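Local coordinates for uncharacterized protein (Bacteroides eggerthii DSM 20697, PDB 4ECO), which is of unknown function but, as a leucine-rich repeat protein, probably binds other proteins, at residues V379-F384 against M404-F409; D153-F158 against V435-L440; A356-A361 against N371-T376; A385-K390 against S410-G415; F396-V401 against F453-P458. All blocks are in the same frame, centred on the assembly; numbering follows the deposited sequence.

Interaction 1 (V379-F384 against M404-F409); sequences VENLSF and MSAIDF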
# COMPACT_ATOMS: atom_id res chain seq x y z
N VAL A 379 7.44 7.26 9.38
CA VAL A 379 6.50 6.15 9.18
C VAL A 379 5.07 6.61 9.39
O VAL A 379 4.73 7.17 10.44
CB VAL A 379 6.80 4.93 10.09
CG1 VAL A 379 5.74 3.85 9.93
CG2 VAL A 379 8.19 4.37 9.84
N GLU A 380 4.23 6.38 8.39
CA GLU A 380 2.82 6.74 8.51
C GLU A 380 2.05 5.46 8.81
O GLU A 380 1.58 5.30 9.94
CB GLU A 380 2.30 7.46 7.24
CG GLU A 380 1.00 8.21 7.50
CD GLU A 380 0.11 8.61 6.33
OE1 GLU A 380 0.44 8.25 5.17
OE2 GLU A 380 -0.92 9.28 6.57
N ASN A 381 1.97 4.53 7.82
CA ASN A 381 1.23 3.27 7.94
C ASN A 381 2.09 2.06 7.59
O ASN A 381 2.91 2.11 6.65
CB ASN A 381 -0.01 3.27 7.02
CG ASN A 381 -1.09 4.27 7.38
OD1 ASN A 381 -1.47 4.42 8.54
ND2 ASN A 381 -1.64 4.92 6.38
N LEU A 382 1.87 0.95 8.35
CA LEU A 382 2.50 -0.37 8.15
C LEU A 382 1.45 -1.44 8.03
O LEU A 382 0.35 -1.27 8.59
CB LEU A 382 3.46 -0.76 9.28
CG LEU A 382 4.57 0.19 9.67
CD1 LEU A 382 5.21 -0.30 10.94
CD2 LEU A 382 5.59 0.35 8.55
N SER A 383 1.78 -2.54 7.32
CA SER A 383 0.83 -3.63 7.17
C SER A 383 1.46 -5.02 7.22
O SER A 383 2.42 -5.34 6.50
CB SER A 383 0.05 -3.51 5.87
OG SER A 383 -0.96 -4.51 5.88
N PHE A 384 0.85 -5.86 8.08
CA PHE A 384 1.15 -7.26 8.29
C PHE A 384 -0.13 -8.05 8.07
O PHE A 384 -0.23 -9.22 8.47
CB PHE A 384 1.70 -7.48 9.70
CG PHE A 384 2.92 -6.66 10.03
CD1 PHE A 384 2.80 -5.38 10.56
CD2 PHE A 384 4.20 -7.20 9.86
CE1 PHE A 384 3.94 -4.63 10.89
CE2 PHE A 384 5.34 -6.45 10.20
CZ PHE A 384 5.19 -5.18 10.73
N MSE A 404 3.21 6.77 14.77
CA MSE A 404 2.71 6.27 13.50
C MSE A 404 1.20 6.50 13.40
O MSE A 404 0.52 6.62 14.43
CB MSE A 404 3.04 4.77 13.35
CG MSE A 404 4.55 4.45 13.49
SE MSE A 404 4.95 2.57 13.20
CE MSE A 404 4.41 1.88 14.90
N SER A 405 0.68 6.61 12.17
CA SER A 405 -0.75 6.84 11.93
C SER A 405 -1.57 5.58 12.28
O SER A 405 -2.41 5.66 13.17
CB SER A 405 -1.01 7.27 10.48
OG SER A 405 -0.84 8.66 10.26
N ALA A 406 -1.30 4.44 11.61
CA ALA A 406 -2.04 3.18 11.81
C ALA A 406 -1.20 1.96 11.44
O ALA A 406 -0.39 2.01 10.51
CB ALA A 406 -3.32 3.18 10.97
N ILE A 407 -1.44 0.84 12.13
CA ILE A 407 -0.76 -0.43 11.85
C ILE A 407 -1.83 -1.49 11.60
O ILE A 407 -2.84 -1.56 12.31
CB ILE A 407 0.24 -0.79 12.97
CG1 ILE A 407 1.18 -1.92 12.54
CG2 ILE A 407 -0.42 -1.04 14.34
CD1 ILE A 407 2.49 -1.83 13.19
N ASP A 408 -1.67 -2.26 10.52
CA ASP A 408 -2.67 -3.25 10.14
C ASP A 408 -2.18 -4.64 10.46
O ASP A 408 -1.20 -5.11 9.87
CB ASP A 408 -3.02 -3.12 8.66
CG ASP A 408 -4.35 -3.74 8.23
OD1 ASP A 408 -4.85 -4.64 8.95
OD2 ASP A 408 -4.86 -3.36 7.17
N PHE A 409 -2.86 -5.29 11.42
CA PHE A 409 -2.61 -6.69 11.81
C PHE A 409 -3.85 -7.56 11.50
O PHE A 409 -3.92 -8.71 11.95
CB PHE A 409 -2.22 -6.82 13.28
CG PHE A 409 -0.90 -6.23 13.67
CD1 PHE A 409 0.29 -6.88 13.37
CD2 PHE A 409 -0.85 -5.06 14.42
CE1 PHE A 409 1.51 -6.34 13.76
CE2 PHE A 409 0.38 -4.52 14.80
CZ PHE A 409 1.56 -5.15 14.46

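Interaction 2 (D153-F158 against V435-L440); sequences DPREDF and VSSINL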
# COMPACT_ATOMS: atom_id res chain seq x y z
N ASP A 153 -5.30 2.90 3.92
CA ASP A 153 -5.58 3.34 5.28
C ASP A 153 -6.22 2.16 6.06
O ASP A 153 -7.37 1.80 5.77
CB ASP A 153 -6.45 4.60 5.32
CG ASP A 153 -6.64 5.25 6.68
OD1 ASP A 153 -6.01 4.77 7.68
OD2 ASP A 153 -7.40 6.25 6.75
N PRO A 154 -5.51 1.56 7.06
CA PRO A 154 -6.09 0.44 7.81
C PRO A 154 -7.37 0.84 8.57
O PRO A 154 -8.13 -0.06 8.94
CB PRO A 154 -4.97 0.03 8.77
CG PRO A 154 -3.70 0.53 8.11
CD PRO A 154 -4.12 1.83 7.49
N ARG A 155 -7.66 2.17 8.74
CA ARG A 155 -8.88 2.63 9.43
C ARG A 155 -10.14 2.36 8.55
O ARG A 155 -11.25 2.39 9.05
CB ARG A 155 -8.79 4.10 9.82
CG ARG A 155 -7.60 4.40 10.71
CD ARG A 155 -7.46 5.86 11.03
NE ARG A 155 -7.48 6.64 9.80
CZ ARG A 155 -7.73 7.94 9.74
NH1 ARG A 155 -8.00 8.63 10.84
NH2 ARG A 155 -7.75 8.56 8.56
N GLU A 156 -9.94 2.03 7.28
CA GLU A 156 -10.98 1.69 6.30
C GLU A 156 -11.90 0.56 6.84
O GLU A 156 -13.11 0.55 6.58
CB GLU A 156 -10.29 1.26 4.97
CG GLU A 156 -11.23 0.92 3.82
CD GLU A 156 -12.27 1.96 3.42
OE1 GLU A 156 -11.95 3.17 3.44
OE2 GLU A 156 -13.39 1.54 3.06
N ASP A 157 -11.32 -0.36 7.60
CA ASP A 157 -12.00 -1.52 8.17
C ASP A 157 -12.92 -1.16 9.33
O ASP A 157 -13.64 -2.05 9.82
CB ASP A 157 -11.01 -2.58 8.62
CG ASP A 157 -10.44 -3.34 7.45
OD1 ASP A 157 -11.19 -3.56 6.48
OD2 ASP A 157 -9.26 -3.75 7.53
N PHE A 158 -12.94 0.13 9.74
CA PHE A 158 -13.88 0.59 10.74
C PHE A 158 -15.25 0.64 10.13
O PHE A 158 -15.38 0.88 8.93
CB PHE A 158 -13.48 1.96 11.27
CG PHE A 158 -12.41 1.94 12.31
CD1 PHE A 158 -12.55 1.15 13.44
CD2 PHE A 158 -11.34 2.80 12.23
CE1 PHE A 158 -11.59 1.17 14.45
CE2 PHE A 158 -10.38 2.83 13.24
CZ PHE A 158 -10.50 2.00 14.33
N VAL A 435 1.68 4.16 17.96
CA VAL A 435 0.75 4.31 16.84
C VAL A 435 -0.60 4.84 17.34
O VAL A 435 -0.99 4.54 18.47
CB VAL A 435 0.60 2.97 16.05
CG1 VAL A 435 -0.09 1.88 16.87
CG2 VAL A 435 -0.12 3.19 14.73
N SER A 436 -1.29 5.62 16.50
CA SER A 436 -2.61 6.20 16.80
C SER A 436 -3.74 5.17 16.55
O SER A 436 -4.71 5.17 17.30
CB SER A 436 -2.85 7.45 15.96
OG SER A 436 -1.83 8.43 16.15
N SER A 437 -3.60 4.30 15.52
CA SER A 437 -4.66 3.34 15.22
C SER A 437 -4.12 1.91 15.04
O SER A 437 -3.13 1.70 14.36
CB SER A 437 -5.41 3.75 13.95
OG SER A 437 -6.55 2.95 13.69
N ILE A 438 -4.81 0.93 15.63
CA ILE A 438 -4.40 -0.47 15.49
C ILE A 438 -5.59 -1.25 14.93
O ILE A 438 -6.72 -1.14 15.41
CB ILE A 438 -3.77 -1.11 16.79
CG1 ILE A 438 -3.19 -2.51 16.50
CG2 ILE A 438 -4.71 -1.10 17.98
CD1 ILE A 438 -2.16 -2.97 17.43
N ASN A 439 -5.34 -1.98 13.86
CA ASN A 439 -6.36 -2.79 13.22
C ASN A 439 -6.07 -4.23 13.54
O ASN A 439 -5.15 -4.82 12.97
CB ASN A 439 -6.42 -2.54 11.71
CG ASN A 439 -7.58 -3.23 11.02
OD1 ASN A 439 -8.22 -4.16 11.54
ND2 ASN A 439 -7.86 -2.80 9.80
N LEU A 440 -6.82 -4.78 14.49
CA LEU A 440 -6.70 -6.17 14.92
C LEU A 440 -7.96 -6.97 14.53
O LEU A 440 -8.22 -8.03 15.11
CB LEU A 440 -6.45 -6.24 16.43
CG LEU A 440 -5.05 -5.87 16.89
CD1 LEU A 440 -5.05 -5.58 18.36
CD2 LEU A 440 -4.07 -6.96 16.55

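Interaction 3 (A356-A361 against N371-T376); sequences ASLNLA and NFCGFT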
# COMPACT_ATOMS: atom_id res chain seq x y z
N ALA A 356 10.82 3.24 6.49
CA ALA A 356 9.80 4.29 6.43
C ALA A 356 8.47 3.70 5.92
O ALA A 356 7.38 4.17 6.27
CB ALA A 356 10.25 5.41 5.52
N SER A 357 8.58 2.63 5.12
CA SER A 357 7.47 1.85 4.58
C SER A 357 7.74 0.39 4.78
O SER A 357 8.85 -0.05 4.57
CB SER A 357 7.27 2.14 3.09
OG SER A 357 6.59 3.36 2.82
N LEU A 358 6.72 -0.36 5.17
CA LEU A 358 6.77 -1.82 5.29
C LEU A 358 5.37 -2.35 5.04
O LEU A 358 4.41 -1.92 5.65
CB LEU A 358 7.36 -2.30 6.62
CG LEU A 358 7.52 -3.82 6.81
CD1 LEU A 358 8.54 -4.42 5.83
CD2 LEU A 358 7.89 -4.13 8.24
N ASN A 359 5.26 -3.22 4.06
CA ASN A 359 4.00 -3.84 3.70
C ASN A 359 4.27 -5.30 3.31
O ASN A 359 4.85 -5.56 2.26
CB ASN A 359 3.32 -3.06 2.58
CG ASN A 359 1.83 -3.34 2.46
OD1 ASN A 359 1.39 -4.51 2.42
ND2 ASN A 359 1.03 -2.26 2.40
N LEU A 360 3.90 -6.24 4.21
CA LEU A 360 4.08 -7.69 4.06
C LEU A 360 2.72 -8.40 3.91
O LEU A 360 2.64 -9.62 4.08
CB LEU A 360 4.84 -8.23 5.29
CG LEU A 360 6.24 -7.64 5.56
CD1 LEU A 360 6.80 -8.13 6.88
CD2 LEU A 360 7.22 -7.97 4.45
N ALA A 361 1.67 -7.63 3.55
CA ALA A 361 0.33 -8.17 3.47
C ALA A 361 0.20 -9.23 2.39
O ALA A 361 0.96 -9.24 1.42
CB ALA A 361 -0.68 -7.07 3.25
N ASN A 371 14.21 -8.77 16.07
CA ASN A 371 15.05 -7.76 15.46
C ASN A 371 14.74 -7.55 13.99
O ASN A 371 15.65 -7.20 13.21
CB ASN A 371 16.52 -8.16 15.64
CG ASN A 371 17.37 -7.00 16.06
OD1 ASN A 371 16.92 -6.12 16.81
ND2 ASN A 371 18.65 -7.00 15.64
N PHE A 372 13.47 -7.74 13.60
CA PHE A 372 13.11 -7.67 12.19
C PHE A 372 13.67 -6.41 11.51
O PHE A 372 14.37 -6.54 10.50
CB PHE A 372 11.61 -7.78 11.96
CG PHE A 372 11.32 -7.85 10.48
CD1 PHE A 372 11.71 -8.96 9.73
CD2 PHE A 372 10.72 -6.78 9.82
CE1 PHE A 372 11.49 -9.01 8.35
CE2 PHE A 372 10.49 -6.83 8.44
CZ PHE A 372 10.87 -7.95 7.72
N CYS A 373 13.40 -5.22 12.09
CA CYS A 373 13.88 -3.93 11.57
C CYS A 373 13.67 -2.80 12.58
O CYS A 373 13.01 -2.97 13.60
CB CYS A 373 13.16 -3.61 10.27
SG CYS A 373 11.40 -3.25 10.47
N GLY A 374 14.20 -1.63 12.23
CA GLY A 374 14.01 -0.37 12.92
C GLY A 374 13.06 0.47 12.08
O GLY A 374 12.57 -0.02 11.05
N PHE A 375 12.78 1.71 12.50
CA PHE A 375 11.87 2.58 11.75
C PHE A 375 12.30 4.06 11.80
O PHE A 375 12.78 4.54 12.82
CB PHE A 375 10.42 2.44 12.26
CG PHE A 375 9.82 1.05 12.28
CD1 PHE A 375 9.21 0.52 11.14
CD2 PHE A 375 9.84 0.27 13.43
CE1 PHE A 375 8.68 -0.77 11.15
CE2 PHE A 375 9.30 -1.01 13.44
CZ PHE A 375 8.72 -1.53 12.31
N THR A 376 12.07 4.78 10.70
CA THR A 376 12.32 6.22 10.58
C THR A 376 11.16 6.98 11.27
O THR A 376 10.06 6.43 11.37
CB THR A 376 12.48 6.65 9.10
OG1 THR A 376 11.21 6.82 8.47
CG2 THR A 376 13.36 5.70 8.29

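Interaction 4 (A385-K390 against S410-G415); sequences AHNKLK and SYNEIG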
# COMPACT_ATOMS: atom_id res chain seq x y z
N ALA A 385 -1.12 -7.40 7.43
CA ALA A 385 -2.44 -7.99 7.18
C ALA A 385 -2.38 -9.23 6.27
O ALA A 385 -1.48 -9.35 5.44
CB ALA A 385 -3.35 -6.95 6.56
N HIS A 386 -3.34 -10.16 6.45
CA HIS A 386 -3.53 -11.37 5.66
C HIS A 386 -2.28 -12.23 5.69
O HIS A 386 -1.58 -12.38 4.69
CB HIS A 386 -3.93 -11.04 4.22
CG HIS A 386 -5.28 -10.40 4.13
ND1 HIS A 386 -6.42 -11.15 3.94
CD2 HIS A 386 -5.62 -9.09 4.21
CE1 HIS A 386 -7.42 -10.28 3.88
NE2 HIS A 386 -6.98 -9.03 4.05
N ASN A 387 -2.00 -12.77 6.86
CA ASN A 387 -0.91 -13.70 7.14
C ASN A 387 -1.41 -14.69 8.17
O ASN A 387 -2.62 -14.80 8.38
CB ASN A 387 0.37 -12.98 7.60
CG ASN A 387 1.12 -12.26 6.52
OD1 ASN A 387 1.81 -12.86 5.71
ND2 ASN A 387 1.09 -10.93 6.53
N LYS A 388 -0.49 -15.41 8.81
CA LYS A 388 -0.81 -16.40 9.81
C LYS A 388 -0.10 -16.08 11.13
O LYS A 388 0.35 -16.99 11.79
CB LYS A 388 -0.41 -17.80 9.28
CG LYS A 388 -1.20 -18.28 8.06
CD LYS A 388 -1.07 -19.80 7.84
CE LYS A 388 -2.04 -20.61 8.66
NZ LYS A 388 -1.92 -22.06 8.40
N LEU A 389 -0.00 -14.79 11.50
CA LEU A 389 0.70 -14.35 12.72
C LEU A 389 0.00 -14.82 13.97
O LEU A 389 -1.20 -14.59 14.12
CB LEU A 389 0.82 -12.82 12.79
CG LEU A 389 1.75 -12.10 11.82
CD1 LEU A 389 1.65 -10.60 12.04
CD2 LEU A 389 3.20 -12.56 11.96
N LYS A 390 0.75 -15.46 14.90
CA LYS A 390 0.11 -15.94 16.13
C LYS A 390 0.09 -14.85 17.19
O LYS A 390 -0.75 -14.89 18.10
CB LYS A 390 0.80 -17.22 16.72
CG LYS A 390 1.14 -18.36 15.76
CD LYS A 390 -0.02 -18.85 14.91
CE LYS A 390 0.51 -19.64 13.73
NZ LYS A 390 -0.49 -19.76 12.64
N SER A 410 -4.83 -7.02 10.72
CA SER A 410 -6.07 -7.73 10.39
C SER A 410 -5.81 -9.01 9.56
O SER A 410 -4.80 -9.12 8.85
CB SER A 410 -7.08 -6.82 9.68
OG SER A 410 -6.79 -6.54 8.33
N TYR A 411 -6.72 -9.99 9.70
CA TYR A 411 -6.68 -11.26 9.01
C TYR A 411 -5.41 -12.00 9.32
O TYR A 411 -4.57 -12.23 8.45
CB TYR A 411 -6.83 -11.08 7.52
CG TYR A 411 -8.25 -10.87 7.07
CD1 TYR A 411 -9.08 -11.96 6.82
CD2 TYR A 411 -8.74 -9.59 6.82
CE1 TYR A 411 -10.39 -11.77 6.36
CE2 TYR A 411 -10.03 -9.39 6.33
CZ TYR A 411 -10.85 -10.49 6.11
OH TYR A 411 -12.11 -10.33 5.60
N ASN A 412 -5.26 -12.34 10.59
CA ASN A 412 -4.14 -13.12 11.12
C ASN A 412 -4.73 -14.16 12.06
O ASN A 412 -5.93 -14.45 11.98
CB ASN A 412 -3.08 -12.22 11.78
CG ASN A 412 -2.03 -11.71 10.82
OD1 ASN A 412 -1.26 -12.48 10.23
ND2 ASN A 412 -1.96 -10.40 10.63
N GLU A 413 -3.88 -14.77 12.90
CA GLU A 413 -4.29 -15.80 13.85
C GLU A 413 -3.85 -15.39 15.25
O GLU A 413 -3.47 -16.25 16.06
CB GLU A 413 -3.70 -17.14 13.42
CG GLU A 413 -4.56 -17.80 12.37
CD GLU A 413 -3.83 -18.65 11.35
OE1 GLU A 413 -3.12 -19.60 11.74
OE2 GLU A 413 -4.03 -18.39 10.14
N ILE A 414 -3.91 -14.07 15.55
CA ILE A 414 -3.51 -13.51 16.85
C ILE A 414 -4.51 -13.96 17.90
O ILE A 414 -5.71 -13.86 17.68
CB ILE A 414 -3.35 -11.97 16.76
CG1 ILE A 414 -2.20 -11.61 15.76
CG2 ILE A 414 -3.13 -11.33 18.14
CD1 ILE A 414 -2.22 -10.23 15.22
N GLY A 415 -3.98 -14.54 18.99
CA GLY A 415 -4.76 -15.08 20.11
C GLY A 415 -5.17 -16.53 19.93
O GLY A 415 -5.88 -17.10 20.77
O HOH W 1 -1.57 -16.67 19.67

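Interaction 5 (F396-V401 against F453-P458); sequences FDAKSV and FSTGSP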
# COMPACT_ATOMS: atom_id res chain seq x y z
N PHE A 396 8.29 -2.60 18.39
CA PHE A 396 7.93 -1.19 18.49
C PHE A 396 8.17 -0.68 19.89
O PHE A 396 8.58 -1.47 20.76
CB PHE A 396 6.45 -0.98 18.09
CG PHE A 396 6.01 -1.76 16.88
CD1 PHE A 396 6.33 -1.32 15.59
CD2 PHE A 396 5.29 -2.94 17.02
CE1 PHE A 396 5.94 -2.06 14.47
CE2 PHE A 396 4.90 -3.68 15.90
CZ PHE A 396 5.22 -3.24 14.63
N ASP A 397 7.95 0.63 20.11
CA ASP A 397 8.09 1.23 21.43
C ASP A 397 7.05 2.30 21.62
O ASP A 397 7.02 3.28 20.88
CB ASP A 397 9.51 1.80 21.66
CG ASP A 397 9.89 2.03 23.12
OD1 ASP A 397 8.99 1.98 24.00
OD2 ASP A 397 11.09 2.24 23.39
N ALA A 398 6.18 2.12 22.63
CA ALA A 398 5.15 3.10 22.97
C ALA A 398 5.81 4.41 23.40
O ALA A 398 5.25 5.49 23.17
CB ALA A 398 4.25 2.55 24.06
N LYS A 399 7.03 4.30 23.97
CA LYS A 399 7.80 5.43 24.48
C LYS A 399 8.42 6.29 23.34
O LYS A 399 8.88 7.39 23.63
CB LYS A 399 8.91 4.97 25.46
CG LYS A 399 8.50 4.01 26.58
CD LYS A 399 7.49 4.55 27.60
CE LYS A 399 7.04 3.50 28.60
NZ LYS A 399 6.13 2.48 27.99
N SER A 400 8.42 5.82 22.08
CA SER A 400 8.97 6.60 20.97
C SER A 400 8.17 7.90 20.77
O SER A 400 6.94 7.90 20.87
CB SER A 400 8.99 5.80 19.68
OG SER A 400 9.47 6.59 18.60
N VAL A 401 8.88 9.01 20.48
CA VAL A 401 8.29 10.35 20.30
C VAL A 401 7.49 10.42 18.99
O VAL A 401 6.44 11.05 18.97
CB VAL A 401 9.34 11.49 20.38
CG1 VAL A 401 9.90 11.61 21.78
CG2 VAL A 401 10.47 11.30 19.36
N PHE A 453 -2.43 -0.87 26.24
CA PHE A 453 -2.81 0.26 27.07
C PHE A 453 -1.90 0.39 28.29
O PHE A 453 -1.49 1.51 28.61
CB PHE A 453 -4.30 0.12 27.47
CG PHE A 453 -5.18 0.08 26.23
CD1 PHE A 453 -5.51 1.25 25.55
CD2 PHE A 453 -5.58 -1.13 25.68
CE1 PHE A 453 -6.26 1.21 24.36
CE2 PHE A 453 -6.32 -1.18 24.49
CZ PHE A 453 -6.65 -0.01 23.84
N SER A 454 -1.54 -0.73 28.96
CA SER A 454 -0.66 -0.66 30.14
C SER A 454 0.74 -0.11 29.75
O SER A 454 1.34 0.57 30.56
CB SER A 454 -0.54 -2.00 30.86
OG SER A 454 0.12 -3.00 30.12
N THR A 455 1.19 -0.32 28.52
CA THR A 455 2.49 0.19 28.05
C THR A 455 2.41 1.66 27.60
O THR A 455 3.45 2.27 27.33
CB THR A 455 3.03 -0.66 26.92
OG1 THR A 455 2.03 -0.73 25.90
CG2 THR A 455 3.41 -2.05 27.40
N GLY A 456 1.19 2.20 27.54
CA GLY A 456 0.92 3.58 27.17
C GLY A 456 1.02 3.87 25.70
O GLY A 456 1.62 4.88 25.30
N SER A 457 0.43 3.01 24.87
CA SER A 457 0.41 3.22 23.42
C SER A 457 -0.52 4.40 23.15
O SER A 457 -1.56 4.51 23.80
CB SER A 457 -0.02 1.96 22.67
OG SER A 457 0.85 0.88 22.99
N PRO A 458 -0.11 5.37 22.29
CA PRO A 458 -0.95 6.56 22.08
C PRO A 458 -2.12 6.28 21.15
O PRO A 458 -2.38 7.03 20.20
CB PRO A 458 0.04 7.58 21.50
CG PRO A 458 1.05 6.76 20.80
CD PRO A 458 1.13 5.44 21.48

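Interaction 1 (V379-F384 against M404-F409)
Leu-382 and Ile-407 meet through their outermost methyls, CD1 to CD1 at 3.8 Å, the side chains set aslant. The same CD1 of Leu-382 lies 3.7 Å from SE of Met-404, a selenomethionine, and Val-379 CG1 touches that selenium at 3.6 Å from alongside. Such flexible or branched apolar chains suit the inside of a leucine-rich repeat solenoid, where equivalent positions of successive coils lie side by side. Phe-384 and Phe-409 continue the apolar row. In both, CG stands anti to the carbonyl carbon (chi1 -56° and -67°); the rings point the same way, planes at 9° and centroids 5.3 Å apart, slid until they barely overlap, with Phe-384 CD1 3.6 Å from Phe-409 CE1. Ile-407 CD1 fills in at the edge of the Phe-384 ring.

Backbone pairing sets this spacing. Strands 381-383 and 406-408 run parallel, with Asp-408 N bonded to Leu-382 O at 3.0 Å and Phe-384 N to Asp-408 O at 2.8 Å, while Leu-382 N reaches Ala-406 O weakly. Where the chain turns a corner, Ser-405 N donates to Glu-380 O at 2.7 Å. On the other face polar residues gather: Ser-383 OG, bonded to Ala-385 N, lies against Asp-408 CB, and Asp-408 OD1 is held by Ser-410 OG. Strand 354-359 continues the ladder beyond 381-383, strand 435-439 beyond 404-408, and Phe-396 packs on Ile-407.

Interaction 2 (D153-F158 against V435-L440)
A short 3-10 turn, 154-157, lies against the parallel strand ladder of the leucine-rich repeat solenoid, where Pro-154 and Asp-157 meet Asn-439. Asn-439 ND2 donates to Asp-157 OD2 at 2.8 Å, on its anti lone pair and in the amide plane. The two side chains cross at about a right angle, their carboxylate and amide planes 78° apart. The same nitrogen makes a weak bond to Pro-154 O at 2.9 Å, while OD1 of the amide takes Ser-441 OG, fixing its rotation. Pro-154 CB packs on Asn-439 CB; a proline suits the first position of such a turn.

Arg-155 lays CG 3.5 Å from Ser-437 OG, a hydroxyl bonded to Ser-461 OG. Its guanidinium turns back to grip Asp-153 side-on, NH2 meeting OD2 at 3.0 Å, and NH1 bonds Lys-173 O. Asp-153 OD1 also accepts Arg-155 N, forming an Asx turn. An alanine in place of Arg-155 would probably leave the Asp-153 carboxylate without this countercharge and Lys-173 O without the NH1 bond, and open a gap beside Ser-437 OG. The Asp-157 carboxylate and the Pro-154 carbonyl converge on one buried amide nitrogen, so the contact depends on directed polar bonds more than on apolar fit.

Interaction 3 (A356-A361 against N371-T376)
Leu-358 and Phe-372 both hold CG anti to the backbone N (chi1 -177° and -174°), and since both also leave their chains toward the opposing segment, leucine methyls and aromatic ring are brought together. This is the interior of a leucine-rich repeat coil: strand 357-359 forms one wall, and the returning chain at 371-376 closes the other, running roughly the opposite way, with end-to-end directions 147° apart. No hydrogen bond joins the segments 356-361 and 371-376; what holds them is apolar contact.

Leu-358 places CD2 at the ring edge of Phe-372, 3.8 Å from CE2 and near the ring plane, with CD1 somewhat farther from the same carbon at 4.1 Å. Leu-360 comes at the ring tip to tip, its CD1 4.2 Å from CZ. Cys-373, a small and weakly polar side chain, adds SG at 4.3 Å from Leu-358 CD2. Leucine suits these inward strand positions because its forked end can meet several neighbours, and a phenylalanine opposite is long enough to reach the tips of both leucines. An alanine in place of Phe-372 would probably open a gap beside the ends of Leu-358 and Leu-360, leaving their methyls without the ring they pack against.

Farther out, Phe-349 meets the Phe-372 ring edge-to-face and Phe-320 touches it too, while Leu-358 also packs on Leu-382 of the next strand. At the partly exposed end of the contact, Thr-376, whose OG1 makes a weak bond to Gln-378 N, sets that oxygen 3.4 Å from the CB of Ala-356.

Interaction 4 (A385-K390 against S410-G415)
Asn-412 and Leu-389 form the central link between these two consecutive turns: OD1 of the amide accepts Leu-389 N at 2.9 Å, the donor tilted 33° from the amide carbonyl plane. Its ND2 bonds Phe-384 O and Phe-409 O, so one buried side chain satisfies backbone groups of two coils. This is the asparagine ladder of leucine-rich repeats, and Asn-387 repeats it one coil earlier, giving ND2 to Leu-360 O and Phe-384 O and accepting Ile-365 N.

Backbone bonds run beside the ladder. His-386 N donates to Ser-410 O at 3.0 Å, Asn-387 N to Tyr-411 O at 3.1 Å, and Glu-413 N to Leu-389 O at 3.0 Å.

Aromatic contact comes from His-386 and Tyr-411, an offset stack with centroids 4.2 Å apart and planes at 15°. Tyr-411 CB sits over the centre of the imidazole, while His-386 CE1 lies over the tyrosine face toward its rim.

Charge supplies the remainder: Lys-390 NZ meets Glu-413 OE1 at 2.8 Å from above the carboxylate plane and also donates to Lys-388 O. The methylenes of Lys-388 run alongside the same carboxylate, whose negative charge its ammonium would probably also feel. The segments follow strands 381-383 and 404-408, with Tyr-362 stacked on His-386 from the preceding coil and Asn-443 OD1 receiving Ile-414 N from the next.

Interaction 5 (F396-V401 against F453-P458)
Ala-398 sets its CB against the chain at Thr-455, Gly-456 and Ser-457, the close part of the contact. The methyl lies 3.4 Å from Thr-455 O and 3.7 Å from Gly-456 O, with Ser-457 OG at 3.9 Å. Alanine suits this place, where the side chain meets backbone carbonyls and a hydroxyl and the CA atoms of Ala-398 and Ser-457 are 4.8 Å apart. Gly-456 ends the helix in a Schellman motif, where positive phi favours glycine. Ser-457 OG is held by bonds to Leu-452 O and Ile-433 N.

The outer side is looser and rests on exposed Lys-399. Its chain is bent at chi2 (-63°) and at chi4 (-72°), which places NZ, and NZ donates to Thr-455 O at 2.8 Å, tilted 19° from the carbonyl plane. A lysine can span this distance while leaving its root at the surface. A type I turn from Asp-397 to Ser-400 sets that root, with Asp-397 OD1 taking Lys-399 N at 3.0 Å as an Asx turn.

Phe-396 sends its ring inward onto Met-404 and Ile-407, Ala-398 shares backbone bonding with Lys-431, and the chain leaving helix 451-454, which follows strand 435-439, puts Pro-458 on Val-403 just before strand 404-408.

Overall arrangement
Interactions 1 and 3 both reach the hydrophobic inside of the solenoid: interaction 1 pairs two neighbouring strands, whereas interaction 3 spans the coil from strand 354-359 to its returning chain. Interaction 4 takes up the same two coils as interaction 1 just past their strands, trading apolar side chains for an asparagine ladder, with a salt bridge and ring stack in its partly exposed region. Interaction 2 meets strand 435-439, the next in the ladder, through polar groups from a segment far off in sequence. Interaction 5, farthest from the chain centre, joins a connecting loop to a helix end and is only partly buried; Phe-396 carries it inward to interactions 1 and 3.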